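Local coordinates for BugD (Bordetella pertussis Tohama I, PDB 2F5X), which binds aspartic acid as a periplasmic solute receptor of the tripartite tricarboxylate transporter family, probably handing it on for uptake, at residues A58-A68 / Y91-F102; H152-E160 / W300-V309. All blocks are in the same frame, centred on the assembly; numbering follows the deposited sequence.

Overall arrangement
Both contacts are partly buried packing joints of a mixed alpha/beta fold, with centres about 20 Å apart and no atoms touching between them. Contact 1 sets the short helix 61-68 against an irregular loop that leads into strand 102-117; contact 2 sets helix 150-162 against the C-terminal end of helix 286-306. Contact 1 is the deeper: six of its 13 touching residues are buried and none is exposed, against three buried and one exposed of ten in contact 2. Contact 1 mixes aromatic rings with threonines, backbone carbonyls and bridging waters, whereas contact 2 is almost wholly apolar. Each has one end near the bound aspartic acid, at Gly59 and His152 respectively.

Contact 1 of 2, residues A58-A68 / Y91-F102; sequences AGGTIGTTQVA and YKNPGYEPYTSF
Tyr91 begins the contact alongside the start of helix 61-68: its CE2 lies 3.6 Å from Thr61 CG2, which meets the ring obliquely, and its hydroxyl approaches Ala58 O while hydrogen-bonding to Ile147 O. Ala58 O already accepts from both N and OG1 of Thr61, a grip that fixes the threonine's rotation and leaves its methyl for the Tyr91 ring. Pro94 and Gly95 then pass close to the helix. Pro94 O comes within 3.5 Å of Thr61 CB, and Gly95 CA lies 3.2 Å from Thr65 OG1, which donates back to Thr61 O. Tyr96 offers one face to Thr64, whose chi1 of -65° sets CG2 anti to the backbone N and turns OG1 back to Gly60 O. That methyl stands near the ring centre, 3.5 Å from the Tyr96 centroid and 8° off the normal, a CH-pi contact. The Tyr96 hydroxyl is tied to Phe84 O and, through a water donating to both, to Thr64 OG1. Ser101 brings its CB to 4.0 Å from Ala68 CB, and a second water joins Ser101 O to Ala68 O. Phe102 ends the walk with its ring edge toward the helix: Thr64 O lies in the ring plane 3.3 Å from CZ. Thus, in this member of the periplasmic binding protein clan, the short helix after a glycine-rich turn near the aspartic acid site packs on the loop leading into strand 102-117.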
loop_
_atom_site.group_PDB
_atom_site.type_symbol
_atom_site.label_atom_id
_atom_site.label_comp_id
_atom_site.label_asym_id
_atom_site.label_seq_id
_atom_site.Cartn_x
_atom_site.Cartn_y
_atom_site.Cartn_z
ATOM N N ALA A 58 -7.628 8.638 -7.745
ATOM C CA ALA A 58 -8.705 8.158 -6.866
ATOM C C ALA A 58 -8.287 6.993 -5.965
ATOM O O ALA A 58 -8.998 5.980 -5.865
ATOM C CB ALA A 58 -9.959 7.796 -7.682
ATOM N N GLY A 59 -7.132 7.149 -5.314
ATOM C CA GLY A 59 -6.672 6.223 -4.289
ATOM C C GLY A 59 -6.331 4.826 -4.788
ATOM O O GLY A 59 -6.314 3.881 -4.007
ATOM N N GLY A 60 -6.062 4.704 -6.082
ATOM C CA GLY A 60 -5.756 3.415 -6.687
ATOM C C GLY A 60 -6.931 2.796 -7.439
ATOM O O GLY A 60 -6.757 1.779 -8.127
ATOM N N THR A 61 -8.128 3.377 -7.318
ATOM C CA THR A 61 -9.288 2.738 -7.945
ATOM C C THR A 61 -9.260 2.838 -9.458
ATOM O O THR A 61 -9.785 1.961 -10.130
ATOM C CB THR A 61 -10.644 3.265 -7.432
ATOM O OG1 THR A 61 -10.720 4.682 -7.619
ATOM C CG2 THR A 61 -10.781 3.062 -5.926
ATOM N N ILE A 62 -8.663 3.906 -9.989
ATOM C CA ILE A 62 -8.577 4.073 -11.441
ATOM C C ILE A 62 -7.711 2.973 -12.064
ATOM O O ILE A 62 -8.102 2.341 -13.060
ATOM C CB ILE A 62 -8.068 5.499 -11.807
ATOM C CG1 ILE A 62 -9.083 6.570 -11.369
ATOM C CG2 ILE A 62 -7.743 5.606 -13.303
ATOM C CD1 ILE A 62 -10.465 6.382 -11.848
ATOM N N GLY A 63 -6.547 2.726 -11.468
ATOM C CA GLY A 63 -5.668 1.674 -11.952
ATOM C C GLY A 63 -6.284 0.292 -11.807
ATOM O O GLY A 63 -6.198 -0.544 -12.713
ATOM N N THR A 64 -6.923 0.057 -10.666
ATOM C CA THR A 64 -7.570 -1.226 -10.411
ATOM C C THR A 64 -8.668 -1.474 -11.433
ATOM O O THR A 64 -8.777 -2.574 -11.995
ATOM C CB THR A 64 -8.123 -1.259 -8.986
ATOM O OG1 THR A 64 -7.020 -1.205 -8.063
ATOM C CG2 THR A 64 -8.811 -2.621 -8.707
ATOM N N THR A 65 -9.453 -0.431 -11.689
ATOM C CA THR A 65 -10.535 -0.492 -12.655
ATOM C C THR A 65 -10.003 -0.755 -14.057
ATOM O O THR A 65 -10.606 -1.534 -14.809
ATOM C CB THR A 65 -11.334 0.818 -12.620
ATOM O OG1 THR A 65 -12.008 0.898 -11.363
ATOM C CG2 THR A 65 -12.480 0.796 -13.640
ATOM N N GLN A 66 -8.876 -0.123 -14.395
ATOM C CA GLN A 66 -8.258 -0.331 -15.700
ATOM C C GLN A 66 -7.983 -1.812 -15.971
ATOM O O GLN A 66 -8.314 -2.326 -17.047
ATOM C CB GLN A 66 -6.979 0.492 -15.854
ATOM C CG GLN A 66 -6.361 0.327 -17.232
ATOM C CD GLN A 66 -5.082 1.108 -17.396
ATOM O OE1 GLN A 66 -5.083 2.335 -17.273
ATOM N NE2 GLN A 66 -3.986 0.406 -17.678
ATOM N N VAL A 67 -7.386 -2.498 -15.003
ATOM C CA VAL A 67 -7.139 -3.927 -15.167
ATOM C C VAL A 67 -8.449 -4.712 -15.161
ATOM O O VAL A 67 -8.603 -5.662 -15.943
ATOM C CB VAL A 67 -6.123 -4.481 -14.137
ATOM C CG1 VAL A 67 -5.870 -5.973 -14.364
ATOM C CG2 VAL A 67 -4.815 -3.729 -14.248
ATOM N N ALA A 68 -9.409 -4.315 -14.324
ATOM C CA ALA A 68 -10.706 -5.010 -14.326
ATOM C C ALA A 68 -11.339 -5.014 -15.720
ATOM O O ALA A 68 -11.986 -5.992 -16.105
ATOM C CB ALA A 68 -11.668 -4.400 -13.305
ATOM N N TYR A 91 -16.323 4.028 -1.780
ATOM C CA TYR A 91 -16.949 4.528 -2.999
ATOM C C TYR A 91 -18.227 3.764 -3.265
ATOM O O TYR A 91 -18.259 2.536 -3.161
ATOM C CB TYR A 91 -16.026 4.329 -4.203
ATOM C CG TYR A 91 -14.765 5.147 -4.170
ATOM C CD1 TYR A 91 -14.755 6.455 -4.649
ATOM C CD2 TYR A 91 -13.579 4.617 -3.664
ATOM C CE1 TYR A 91 -13.598 7.217 -4.632
ATOM C CE2 TYR A 91 -12.410 5.371 -3.635
ATOM C CZ TYR A 91 -12.433 6.672 -4.120
ATOM O OH TYR A 91 -11.301 7.432 -4.115
ATOM N N LYS A 92 -19.274 4.496 -3.631
ATOM C CA LYS A 92 -20.519 3.884 -4.070
ATOM C C LYS A 92 -20.265 2.971 -5.263
ATOM O O LYS A 92 -20.828 1.880 -5.340
ATOM C CB LYS A 92 -21.555 4.956 -4.414
ATOM C CG LYS A 92 -21.984 5.758 -3.198
ATOM C CD LYS A 92 -23.271 6.510 -3.438
ATOM C CE LYS A 92 -23.788 7.118 -2.148
ATOM N NZ LYS A 92 -24.666 8.290 -2.426
ATOM N N ASN A 93 -19.413 3.424 -6.179
ATOM C CA ASN A 93 -18.909 2.570 -7.247
ATOM C C ASN A 93 -17.422 2.761 -7.487
ATOM O O ASN A 93 -17.007 3.681 -8.204
ATOM C CB ASN A 93 -19.672 2.758 -8.551
ATOM C CG ASN A 93 -19.362 1.661 -9.580
ATOM O OD1 ASN A 93 -18.524 0.756 -9.356
ATOM N ND2 ASN A 93 -20.048 1.731 -10.716
ATOM N N PRO A 94 -16.622 1.872 -6.905
ATOM C CA PRO A 94 -15.165 1.945 -7.046
ATOM C C PRO A 94 -14.667 1.571 -8.443
ATOM O O PRO A 94 -13.485 1.775 -8.722
ATOM C CB PRO A 94 -14.670 0.940 -6.009
ATOM C CG PRO A 94 -15.761 -0.047 -5.899
ATOM C CD PRO A 94 -17.043 0.730 -6.069
ATOM N N GLY A 95 -15.540 1.022 -9.288
ATOM C CA GLY A 95 -15.171 0.674 -10.651
ATOM C C GLY A 95 -14.962 -0.816 -10.866
ATOM O O GLY A 95 -14.788 -1.270 -11.998
ATOM N N TYR A 96 -14.965 -1.577 -9.778
ATOM C CA TYR A 96 -14.732 -3.016 -9.840
ATOM C C TYR A 96 -15.467 -3.698 -8.701
ATOM O O TYR A 96 -15.925 -3.043 -7.760
ATOM C CB TYR A 96 -13.229 -3.344 -9.782
ATOM C CG TYR A 96 -12.575 -2.923 -8.483
ATOM C CD1 TYR A 96 -12.315 -3.855 -7.477
ATOM C CD2 TYR A 96 -12.248 -1.590 -8.246
ATOM C CE1 TYR A 96 -11.745 -3.468 -6.269
ATOM C CE2 TYR A 96 -11.673 -1.192 -7.044
ATOM C CZ TYR A 96 -11.426 -2.140 -6.060
ATOM O OH TYR A 96 -10.851 -1.762 -4.870
ATOM N N GLU A 97 -15.576 -5.015 -8.816
ATOM C CA GLU A 97 -16.211 -5.866 -7.831
ATOM C C GLU A 97 -15.062 -6.670 -7.203
ATOM O O GLU A 97 -14.395 -7.435 -7.901
ATOM C CB GLU A 97 -17.229 -6.775 -8.542
ATOM C CG GLU A 97 -18.495 -7.075 -7.750
ATOM C CD GLU A 97 -18.345 -8.261 -6.816
ATOM O OE1 GLU A 97 -19.373 -8.908 -6.521
ATOM O OE2 GLU A 97 -17.215 -8.552 -6.372
ATOM N N PRO A 98 -14.785 -6.481 -5.910
ATOM C CA PRO A 98 -13.544 -7.033 -5.328
ATOM C C PRO A 98 -13.472 -8.564 -5.356
ATOM O O PRO A 98 -12.372 -9.135 -5.412
ATOM C CB PRO A 98 -13.565 -6.498 -3.887
ATOM C CG PRO A 98 -15.018 -6.277 -3.604
ATOM C CD PRO A 98 -15.587 -5.753 -4.902
ATOM N N TYR A 99 -14.628 -9.226 -5.334
ATOM C CA TYR A 99 -14.648 -10.690 -5.307
ATOM C C TYR A 99 -14.740 -11.334 -6.680
ATOM O O TYR A 99 -14.447 -12.528 -6.816
ATOM C CB TYR A 99 -15.810 -11.190 -4.447
ATOM C CG TYR A 99 -15.927 -10.509 -3.100
ATOM C CD1 TYR A 99 -14.894 -10.581 -2.153
ATOM C CD2 TYR A 99 -17.075 -9.785 -2.771
ATOM C CE1 TYR A 99 -15.020 -9.951 -0.906
ATOM C CE2 TYR A 99 -17.211 -9.162 -1.537
ATOM C CZ TYR A 99 -16.185 -9.251 -0.609
ATOM O OH TYR A 99 -16.332 -8.635 0.613
ATOM N N THR A 100 -15.165 -10.577 -7.691
ATOM C CA THR A 100 -15.433 -11.185 -9.007
ATOM C C THR A 100 -14.773 -10.542 -10.220
ATOM O O THR A 100 -14.720 -11.165 -11.278
ATOM C CB THR A 100 -16.950 -11.286 -9.295
ATOM O OG1 THR A 100 -17.519 -9.968 -9.327
ATOM C CG2 THR A 100 -17.686 -12.030 -8.187
ATOM N N SER A 101 -14.288 -9.309 -10.100
ATOM C CA SER A 101 -13.738 -8.630 -11.278
ATOM C C SER A 101 -12.444 -9.243 -11.810
ATOM O O SER A 101 -12.052 -8.966 -12.949
ATOM C CB SER A 101 -13.526 -7.141 -10.992
ATOM O OG SER A 101 -14.768 -6.476 -11.007
ATOM N N PHE A 102 -11.805 -10.079 -10.994
ATOM C CA PHE A 102 -10.470 -10.594 -11.295
ATOM C C PHE A 102 -10.344 -12.088 -11.070
ATOM O O PHE A 102 -11.133 -12.689 -10.333
ATOM C CB PHE A 102 -9.434 -9.909 -10.392
ATOM C CG PHE A 102 -9.387 -8.417 -10.549
ATOM C CD1 PHE A 102 -8.581 -7.829 -11.524
ATOM C CD2 PHE A 102 -10.153 -7.598 -9.725
ATOM C CE1 PHE A 102 -8.549 -6.431 -11.677
ATOM C CE2 PHE A 102 -10.115 -6.218 -9.865
ATOM C CZ PHE A 102 -9.315 -5.634 -10.847
HETATM O O HOH W 1 -8.578 -0.007 -5.638
HETATM O O HOH W 2 -13.596 -7.682 -14.746
#

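Contact 2 of 2, residues H152-E160 / W300-V309; sequences HLCGTMLVE and WAELFKKAGV
Leu153 CG stands anti to the backbone N (chi1 168°), while Trp300 has its CG beside its own backbone N (chi1 -56°); together these torsions direct the leucine methyls and the indole at each other. Leu153 CD2 sits over one face of the six-membered ring of Trp300, 3.7 Å from its centroid, in a CH-pi contact, and CD1 lies 3.7 Å from Trp300 CE3. The same Leu153 CD1 also meets Phe304 CZ, at 3.9 Å, and so touches both aromatic rings. Trp300 NE1 is hydrogen-bonded to Gln296 OE1, and the indole also touches Ser85 and Thr86 of helix 83-86.

One turn further on, Met157, a selenomethionine, crosses Leu303 at about a right angle, its CG against Leu303 CD1. Its selenium reaches Trp300 obliquely in a Met-aromatic contact, 5.5 Å from the centroid of the six-membered ring. On the other flank Thr156 CG2 lies 4.2 Å from Phe304 CE1, at the ring edge, and is equally near Val309 CG2. At the far end Glu160, bent at chi2, packs its CD on Ala307 CB; its OE2 stands 3.4 Å from Ala307 O, but both are acceptors, so this is no hydrogen bond. There helix 286-306 closes in a Schellman motif at Gly308, which turns the chain so that Val309 faces Thr156. The disulfide of Cys154 with Cys190 separately secures helix 150-162 to the sheet.

The helix segments run at 39° with axes 11.3 Å apart, a separation bridged by large side chains. Cohesion therefore comes from van der Waals, CH-pi and Met-aromatic contacts, with neither hydrogen bond nor salt bridge linking the two segments.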
loop_
_atom_site.group_PDB
_atom_site.type_symbol
_atom_site.label_atom_id
_atom_site.label_comp_id
_atom_site.label_asym_id
_atom_site.label_seq_id
_atom_site.Cartn_x
_atom_site.Cartn_y
_atom_site.Cartn_z
ATOM N N HIS A 152 -4.312 6.721 3.164
ATOM C CA HIS A 152 -5.655 7.180 3.525
ATOM C C HIS A 152 -6.217 6.383 4.703
ATOM O O HIS A 152 -6.755 6.969 5.651
ATOM C CB HIS A 152 -6.608 7.109 2.329
ATOM C CG HIS A 152 -8.047 7.295 2.704
ATOM N ND1 HIS A 152 -8.940 6.248 2.770
ATOM C CD2 HIS A 152 -8.741 8.408 3.052
ATOM C CE1 HIS A 152 -10.119 6.704 3.160
ATOM N NE2 HIS A 152 -10.025 8.013 3.336
ATOM N N LEU A 153 -6.101 5.055 4.633
ATOM C CA LEU A 153 -6.551 4.184 5.715
ATOM C C LEU A 153 -5.846 4.538 7.028
ATOM O O LEU A 153 -6.495 4.780 8.055
ATOM C CB LEU A 153 -6.320 2.706 5.356
ATOM C CG LEU A 153 -6.470 1.695 6.511
ATOM C CD1 LEU A 153 -7.913 1.703 7.065
ATOM C CD2 LEU A 153 -6.081 0.311 6.056
ATOM N N CYS A 154 -4.521 4.588 6.995
ATOM C CA CYS A 154 -3.764 4.892 8.202
ATOM C C CYS A 154 -4.049 6.306 8.686
ATOM O O CYS A 154 -4.211 6.517 9.881
ATOM C CB CYS A 154 -2.276 4.699 7.971
ATOM S SG CYS A 154 -1.253 4.908 9.443
ATOM N N GLY A 155 -4.143 7.257 7.756
ATOM C CA GLY A 155 -4.475 8.632 8.105
ATOM C C GLY A 155 -5.829 8.741 8.788
ATOM O O GLY A 155 -5.985 9.498 9.753
ATOM N N THR A 156 -6.800 7.970 8.306
ATOM C CA THR A 156 -8.131 7.963 8.902
ATOM C C THR A 156 -8.038 7.445 10.330
ATOM O O THR A 156 -8.610 8.033 11.256
ATOM C CB THR A 156 -9.097 7.079 8.062
ATOM O OG1 THR A 156 -9.353 7.729 6.806
ATOM C CG2 THR A 156 -10.467 7.008 8.718
HETATM N N MSE A 157 -7.300 6.353 10.505
HETATM C CA MSE A 157 -7.125 5.762 11.827
HETATM C C MSE A 157 -6.413 6.733 12.766
HETATM O O MSE A 157 -6.755 6.844 13.948
HETATM C CB MSE A 157 -6.371 4.439 11.715
HETATM C CG MSE A 157 -7.210 3.361 11.049
HETATM SE SE MSE A 157 -6.148 1.804 10.645
HETATM C CE MSE A 157 -5.522 1.396 12.462
ATOM N N LEU A 158 -5.436 7.456 12.228
ATOM C CA LEU A 158 -4.660 8.389 13.032
ATOM C C LEU A 158 -5.519 9.550 13.538
ATOM O O LEU A 158 -5.521 9.836 14.735
ATOM C CB LEU A 158 -3.447 8.905 12.247
ATOM C CG LEU A 158 -2.543 9.903 12.987
ATOM C CD1 LEU A 158 -1.891 9.277 14.233
ATOM C CD2 LEU A 158 -1.474 10.462 12.043
ATOM N N VAL A 159 -6.268 10.202 12.647
ATOM C CA VAL A 159 -7.085 11.338 13.086
ATOM C C VAL A 159 -8.207 10.896 14.020
ATOM O O VAL A 159 -8.571 11.609 14.954
ATOM C CB VAL A 159 -7.621 12.209 11.914
ATOM C CG1 VAL A 159 -6.459 12.744 11.081
ATOM C CG2 VAL A 159 -8.642 11.449 11.040
ATOM N N GLU A 160 -8.725 9.696 13.794
ATOM C CA GLU A 160 -9.736 9.147 14.697
ATOM C C GLU A 160 -9.167 8.893 16.096
ATOM O O GLU A 160 -9.803 9.234 17.097
ATOM C CB GLU A 160 -10.362 7.878 14.105
ATOM C CG GLU A 160 -11.266 8.169 12.909
ATOM C CD GLU A 160 -12.602 8.798 13.285
ATOM O OE1 GLU A 160 -13.089 8.581 14.419
ATOM O OE2 GLU A 160 -13.176 9.507 12.438
ATOM N N TRP A 300 -12.451 -3.782 7.080
ATOM C CA TRP A 300 -12.354 -2.337 6.887
ATOM C C TRP A 300 -13.721 -1.660 6.807
ATOM O O TRP A 300 -13.866 -0.512 7.223
ATOM C CB TRP A 300 -11.474 -1.999 5.683
ATOM C CG TRP A 300 -10.099 -2.601 5.794
ATOM C CD1 TRP A 300 -9.495 -3.457 4.895
ATOM C CD2 TRP A 300 -9.150 -2.407 6.855
ATOM N NE1 TRP A 300 -8.240 -3.796 5.343
ATOM C CE2 TRP A 300 -7.999 -3.166 6.536
ATOM C CE3 TRP A 300 -9.155 -1.669 8.055
ATOM C CZ2 TRP A 300 -6.867 -3.208 7.363
ATOM C CZ3 TRP A 300 -8.022 -1.712 8.879
ATOM C CH2 TRP A 300 -6.898 -2.479 8.522
ATOM N N ALA A 301 -14.731 -2.382 6.316
ATOM C CA ALA A 301 -16.088 -1.845 6.270
ATOM C C ALA A 301 -16.547 -1.443 7.666
ATOM O O ALA A 301 -17.125 -0.358 7.856
ATOM C CB ALA A 301 -17.048 -2.860 5.656
ATOM N N GLU A 302 -16.280 -2.318 8.640
ATOM C CA GLU A 302 -16.667 -2.067 10.026
ATOM C C GLU A 302 -15.881 -0.904 10.624
ATOM O O GLU A 302 -16.454 -0.079 11.320
ATOM C CB GLU A 302 -16.538 -3.336 10.881
ATOM C CG GLU A 302 -17.000 -3.177 12.334
ATOM C CD GLU A 302 -18.493 -2.906 12.495
ATOM O OE1 GLU A 302 -19.291 -3.201 11.574
ATOM O OE2 GLU A 302 -18.881 -2.395 13.570
ATOM N N LEU A 303 -14.583 -0.837 10.331
ATOM C CA LEU A 303 -13.743 0.278 10.773
ATOM C C LEU A 303 -14.291 1.625 10.293
ATOM O O LEU A 303 -14.433 2.557 11.087
ATOM C CB LEU A 303 -12.291 0.094 10.317
ATOM C CG LEU A 303 -11.277 1.130 10.839
ATOM C CD1 LEU A 303 -9.950 0.470 11.183
ATOM C CD2 LEU A 303 -11.058 2.273 9.846
ATOM N N PHE A 304 -14.604 1.721 9.001
ATOM C CA PHE A 304 -15.123 2.969 8.447
ATOM C C PHE A 304 -16.510 3.307 8.980
ATOM O O PHE A 304 -16.801 4.472 9.257
ATOM C CB PHE A 304 -15.099 2.959 6.921
ATOM C CG PHE A 304 -13.710 2.947 6.341
ATOM C CD1 PHE A 304 -12.793 3.950 6.655
ATOM C CD2 PHE A 304 -13.319 1.933 5.478
ATOM C CE1 PHE A 304 -11.512 3.936 6.120
ATOM C CE2 PHE A 304 -12.047 1.912 4.942
ATOM C CZ PHE A 304 -11.144 2.910 5.256
ATOM N N LYS A 305 -17.358 2.289 9.130
ATOM C CA LYS A 305 -18.685 2.483 9.724
ATOM C C LYS A 305 -18.581 3.112 11.117
ATOM O O LYS A 305 -19.295 4.073 11.430
ATOM C CB LYS A 305 -19.446 1.152 9.791
ATOM C CG LYS A 305 -20.831 1.248 10.458
ATOM C CD LYS A 305 -21.734 0.100 10.023
ATOM C CE LYS A 305 -23.025 0.064 10.826
ATOM N NZ LYS A 305 -23.192 -1.241 11.539
ATOM N N LYS A 306 -17.677 2.581 11.938
ATOM C CA LYS A 306 -17.470 3.077 13.304
ATOM C C LYS A 306 -16.897 4.491 13.348
ATOM O O LYS A 306 -17.121 5.238 14.318
ATOM C CB LYS A 306 -16.558 2.130 14.080
ATOM C CG LYS A 306 -17.295 0.990 14.748
ATOM C CD LYS A 306 -16.569 0.567 16.020
ATOM C CE LYS A 306 -16.192 -0.902 15.976
ATOM N NZ LYS A 306 -17.387 -1.806 15.943
ATOM N N ALA A 307 -16.164 4.851 12.299
ATOM C CA ALA A 307 -15.562 6.172 12.168
ATOM C C ALA A 307 -16.508 7.172 11.495
ATOM O O ALA A 307 -16.158 8.346 11.325
ATOM C CB ALA A 307 -14.249 6.066 11.403
ATOM N N GLY A 308 -17.701 6.706 11.118
ATOM C CA GLY A 308 -18.679 7.524 10.414
ATOM C C GLY A 308 -18.283 7.877 8.989
ATOM O O GLY A 308 -18.826 8.810 8.389
ATOM N N VAL A 309 -17.345 7.115 8.436
ATOM C CA VAL A 309 -16.869 7.365 7.081
ATOM C C VAL A 309 -17.745 6.572 6.117
ATOM O O VAL A 309 -17.758 5.337 6.147
ATOM C CB VAL A 309 -15.390 6.976 6.929
ATOM C CG1 VAL A 309 -14.945 7.067 5.460
ATOM C CG2 VAL A 309 -14.518 7.868 7.822
#